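Local atomic coordinates of twitching motility protein PilT (Aquifex aeolicus, PDB entry 2EYU), a protein that acts as the pilus retraction motor behind twitching motility, probably drawing its power from ATP hydrolysis in a P-loop NTPase domain. Residues L206-Q211 / P244-R249; K225-K228 / T233-D236. The protein carries 1 engineered substitution. All coordinates share one frame; numbering follows the deposited sequence.

Contact 1 (L206-Q211 / P244-R249)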
# COMPACT_ATOMS: atom_id res chain seq x y z
N LEU A 206 -16.03 9.57 0.84
CA LEU A 206 -16.50 8.20 0.60
C LEU A 206 -15.73 7.19 1.43
O LEU A 206 -16.13 6.04 1.62
CB LEU A 206 -16.36 7.87 -0.89
CG LEU A 206 -17.66 7.58 -1.64
CD1 LEU A 206 -18.68 8.68 -1.38
CD2 LEU A 206 -17.40 7.44 -3.13
N MSE A 207 -14.54 7.54 1.95
CA MSE A 207 -13.89 6.47 2.73
C MSE A 207 -14.57 6.39 4.09
O MSE A 207 -14.59 5.33 4.69
CB MSE A 207 -12.40 6.73 2.89
CG MSE A 207 -11.46 6.25 1.79
SE MSE A 207 -9.79 7.24 1.78
CE MSE A 207 -8.96 5.94 2.97
N GLN A 208 -15.09 7.54 4.53
CA GLN A 208 -15.76 7.60 5.83
C GLN A 208 -17.03 6.76 5.89
O GLN A 208 -17.50 6.43 6.98
CB GLN A 208 -16.06 9.06 6.19
CG GLN A 208 -14.99 9.67 7.08
CD GLN A 208 -14.72 11.13 6.77
OE1 GLN A 208 -14.06 11.82 7.55
NE2 GLN A 208 -15.20 11.61 5.63
N SER A 209 -17.58 6.41 4.73
CA SER A 209 -18.82 5.67 4.62
C SER A 209 -18.61 4.16 4.73
O SER A 209 -19.39 3.49 5.40
CB SER A 209 -19.53 5.97 3.29
OG SER A 209 -19.92 4.76 2.65
N GLY A 210 -17.57 3.66 4.07
CA GLY A 210 -17.19 2.26 4.23
C GLY A 210 -17.05 1.99 5.74
O GLY A 210 -15.98 2.22 6.29
N GLN A 211 -18.14 1.54 6.32
CA GLN A 211 -18.43 1.31 7.71
C GLN A 211 -17.26 0.74 8.50
O GLN A 211 -16.33 1.47 8.88
CB GLN A 211 -19.65 0.38 7.83
CG GLN A 211 -20.88 0.91 7.11
CD GLN A 211 -22.04 1.11 8.07
OE1 GLN A 211 -22.10 0.48 9.12
NE2 GLN A 211 -22.96 2.00 7.70
N PRO A 244 -6.33 15.10 14.13
CA PRO A 244 -6.87 14.93 15.49
C PRO A 244 -8.25 15.53 15.63
O PRO A 244 -9.11 15.02 16.35
CB PRO A 244 -5.83 15.68 16.32
CG PRO A 244 -5.16 16.61 15.36
CD PRO A 244 -5.05 15.81 14.10
N LYS A 245 -8.53 16.64 14.94
CA LYS A 245 -9.79 17.35 15.11
C LYS A 245 -11.01 16.49 14.75
O LYS A 245 -12.04 16.56 15.44
CB LYS A 245 -9.80 18.61 14.25
CG LYS A 245 -9.81 19.90 15.06
CD LYS A 245 -8.43 20.22 15.60
CE LYS A 245 -8.42 21.57 16.29
NZ LYS A 245 -8.71 22.68 15.32
N GLU A 246 -10.86 15.73 13.67
CA GLU A 246 -11.85 14.75 13.24
C GLU A 246 -12.00 13.63 14.26
O GLU A 246 -13.12 13.20 14.57
CB GLU A 246 -11.46 14.19 11.86
CG GLU A 246 -12.58 13.59 11.05
CD GLU A 246 -12.18 12.51 10.07
OE1 GLU A 246 -13.05 11.74 9.61
OE2 GLU A 246 -10.99 12.39 9.71
N LEU A 247 -10.92 13.11 14.84
CA LEU A 247 -11.10 12.05 15.85
C LEU A 247 -11.78 12.62 17.08
O LEU A 247 -12.64 11.99 17.74
CB LEU A 247 -9.76 11.40 16.18
CG LEU A 247 -9.68 10.16 17.04
CD1 LEU A 247 -10.67 9.07 16.62
CD2 LEU A 247 -8.27 9.56 17.04
N GLU A 248 -11.39 13.85 17.45
CA GLU A 248 -12.00 14.35 18.70
C GLU A 248 -13.49 14.55 18.46
O GLU A 248 -14.30 14.30 19.34
CB GLU A 248 -11.36 15.64 19.17
CG GLU A 248 -11.75 16.87 18.37
CD GLU A 248 -11.29 18.15 19.04
OE1 GLU A 248 -10.43 18.06 19.94
OE2 GLU A 248 -11.78 19.24 18.66
N ARG A 249 -13.81 15.01 17.24
CA ARG A 249 -15.23 15.17 16.92
C ARG A 249 -15.89 13.80 16.97
O ARG A 249 -17.06 13.62 17.32
CB ARG A 249 -15.44 15.83 15.56
CG ARG A 249 -15.40 17.34 15.57
CD ARG A 249 -16.37 17.90 16.59
NE ARG A 249 -15.79 18.26 17.87
CZ ARG A 249 -16.03 17.66 19.02
NH1 ARG A 249 -16.86 16.62 19.08
NH2 ARG A 249 -15.45 18.09 20.13

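Contact 2 (K225-K228 / T233-D236)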
# COMPACT_ATOMS: atom_id res chain seq x y z
N LYS A 225 -11.97 2.78 16.43
CA LYS A 225 -12.39 1.44 16.87
C LYS A 225 -11.35 0.75 17.74
O LYS A 225 -11.71 0.06 18.70
CB LYS A 225 -12.74 0.56 15.68
CG LYS A 225 -12.12 0.93 14.34
CD LYS A 225 -12.25 -0.24 13.37
CE LYS A 225 -11.31 -1.37 13.77
NZ LYS A 225 -12.03 -2.63 14.10
N LEU A 226 -10.06 0.92 17.47
CA LEU A 226 -9.06 0.35 18.38
C LEU A 226 -9.19 0.92 19.79
O LEU A 226 -9.07 0.18 20.77
CB LEU A 226 -7.64 0.63 17.87
CG LEU A 226 -7.33 -0.03 16.52
CD1 LEU A 226 -5.87 0.11 16.13
CD2 LEU A 226 -7.75 -1.51 16.54
N TYR A 227 -9.42 2.23 19.86
CA TYR A 227 -9.61 2.90 21.15
C TYR A 227 -10.86 2.36 21.83
O TYR A 227 -10.83 2.10 23.03
CB TYR A 227 -9.68 4.43 20.99
CG TYR A 227 -10.14 5.14 22.25
CD1 TYR A 227 -9.39 5.13 23.42
CD2 TYR A 227 -11.34 5.83 22.28
CE1 TYR A 227 -9.82 5.79 24.57
CE2 TYR A 227 -11.78 6.49 23.41
CZ TYR A 227 -11.02 6.47 24.55
OH TYR A 227 -11.46 7.12 25.68
N LYS A 228 -11.93 2.23 21.05
CA LYS A 228 -13.25 1.87 21.56
C LYS A 228 -13.26 0.42 22.01
O LYS A 228 -14.21 -0.02 22.65
CB LYS A 228 -14.34 2.11 20.53
CG LYS A 228 -14.97 3.49 20.58
CD LYS A 228 -16.07 3.57 21.63
CE LYS A 228 -16.01 4.88 22.38
NZ LYS A 228 -16.27 6.05 21.50
N THR A 233 -4.57 3.64 24.00
CA THR A 233 -5.16 4.66 24.88
C THR A 233 -5.62 5.85 24.04
O THR A 233 -5.22 5.93 22.87
CB THR A 233 -4.17 5.06 25.98
OG1 THR A 233 -3.81 3.85 26.68
CG2 THR A 233 -4.78 5.98 27.02
N LEU A 234 -6.44 6.70 24.63
CA LEU A 234 -6.86 7.96 24.02
C LEU A 234 -5.64 8.73 23.54
O LEU A 234 -5.64 9.16 22.39
CB LEU A 234 -7.66 8.84 24.98
CG LEU A 234 -8.31 10.11 24.42
CD1 LEU A 234 -9.09 9.83 23.14
CD2 LEU A 234 -9.24 10.74 25.44
N GLU A 235 -4.64 8.92 24.42
CA GLU A 235 -3.51 9.78 24.04
C GLU A 235 -2.74 9.22 22.85
O GLU A 235 -2.23 9.92 21.98
CB GLU A 235 -2.55 9.95 25.21
CG GLU A 235 -3.20 9.73 26.58
CD GLU A 235 -2.21 9.14 27.57
OE1 GLU A 235 -2.54 9.05 28.78
OE2 GLU A 235 -1.10 8.76 27.13
N ASP A 236 -2.64 7.89 22.80
CA ASP A 236 -1.92 7.24 21.70
C ASP A 236 -2.61 7.46 20.36
O ASP A 236 -1.96 7.58 19.32
CB ASP A 236 -1.80 5.74 22.00
CG ASP A 236 -0.71 5.50 23.04
OD1 ASP A 236 0.15 6.40 23.16
OD2 ASP A 236 -0.72 4.44 23.70

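Contact 1 (L206-Q211 / P244-R249)
The amide of Q208 and the carboxylate of E246 approach each other from opposite directions with their planes nearly perpendicular (87°), a twist that rules out any parallel stacking of one flat group on the other. Their side chains span a wide backbone gap, the two CA atoms of Q208 and E246 lying 11.0 Å apart. The modelled separation of Q208 OE1 and E246 OE1, 2.3 Å, is too short to be trusted, and the amide is probably turned over, so the bonding of this pair remains doubtful. Less dependent on that choice is the aliphatic part of the glutamine, whose CG lies 3.8 Å from E246 OE1. On the other side, E246 reaches across because its CG stands anti to the backbone N (chi1 -158°) and the chain stays extended beyond it. The pair brings the C-terminal end of helix 200-209 up to helix 244-251, the last helix of the PilT C-terminal domain, at the protein surface. The clearer polar tie belongs to the other carboxylate oxygen: E246 OE2 is hydrogen-bonded to the hydroxyl of Y204, one turn before Q208 on the same helix, with N220 OD1 also close by in a pairing that is not decided. Helix 244-251 is regular here, with E248 N bonded to P244 O at 2.8 Å. Next to E246, L247 packs against L223 and Y224 of helix 219-228, while L206, on the first helix, rests on A190, I191 and L194 of helix 189-197.

Contact 2 (K225-K228 / T233-D236)
Y227 and L234 cross obliquely, the leucine laying one methyl over a face of the tyrosine ring. L234 CD1 sits 4.3 Å from the centroid of the Y227 ring and 16° off the ring normal, a CH-pi contact displaced a little toward the rim. The leucine CB also touches the ring, with L234 CB 3.8 Å from Y227 CE1. Nearer still is the backbone at the start of the helix, where L234 N comes within 3.5 Å of Y227 CE1. T233 contributes main chain rather than side chain, its carbonyl carbon C lying 3.9 Å from Y227 CD1, in an oblique position, while its CB is directed away from the tyrosine. The ring gets there by leaving helix 219-228 toward the other segment, with CG anti to the backbone N (chi1 169°). L234 adopts a similar first torsion, chi1 -173°, which together with a chi2 of 49° places CD1 over the aromatic face.

The two segments belong to consecutive helices at the surface, and a short connection leads from helix 219-228 into helix 234-240. T233 occupies the N-cap position of the second helix, though its side chain makes no capping bond. I232 of the connection touches both Y227 and L226, extending the apolar surface. D236, in the first turn of the second helix, touches P172 and K173.

Methyl, aromatic ring and main-chain atoms thus meet without a hydrogen bond between the segments, so the fit of methyl and backbone to the ring, rather than directional bonding, defines this corner.

Overall arrangement
Both contacts lie at the surface, on the same side of the chain's centre, with centres about 14 Å apart and nearest atoms about 6 Å apart. They share no helix: contact 1 joins helices 200-209 and 244-251, whereas contact 2 joins helices 219-228 and 234-240 and is nested within the chain loop that contact 1 closes. L247 links the two regions, packing on helix 219-228 and on A237 of helix 234-240. The chemistry differs: contact 1 brings the polar ends of long side chains together between sequence-distant helices, while contact 2 sets the start of helix 234-240 against an aromatic ring of the preceding helix and buries roughly twice the area, 129 against 67 Å².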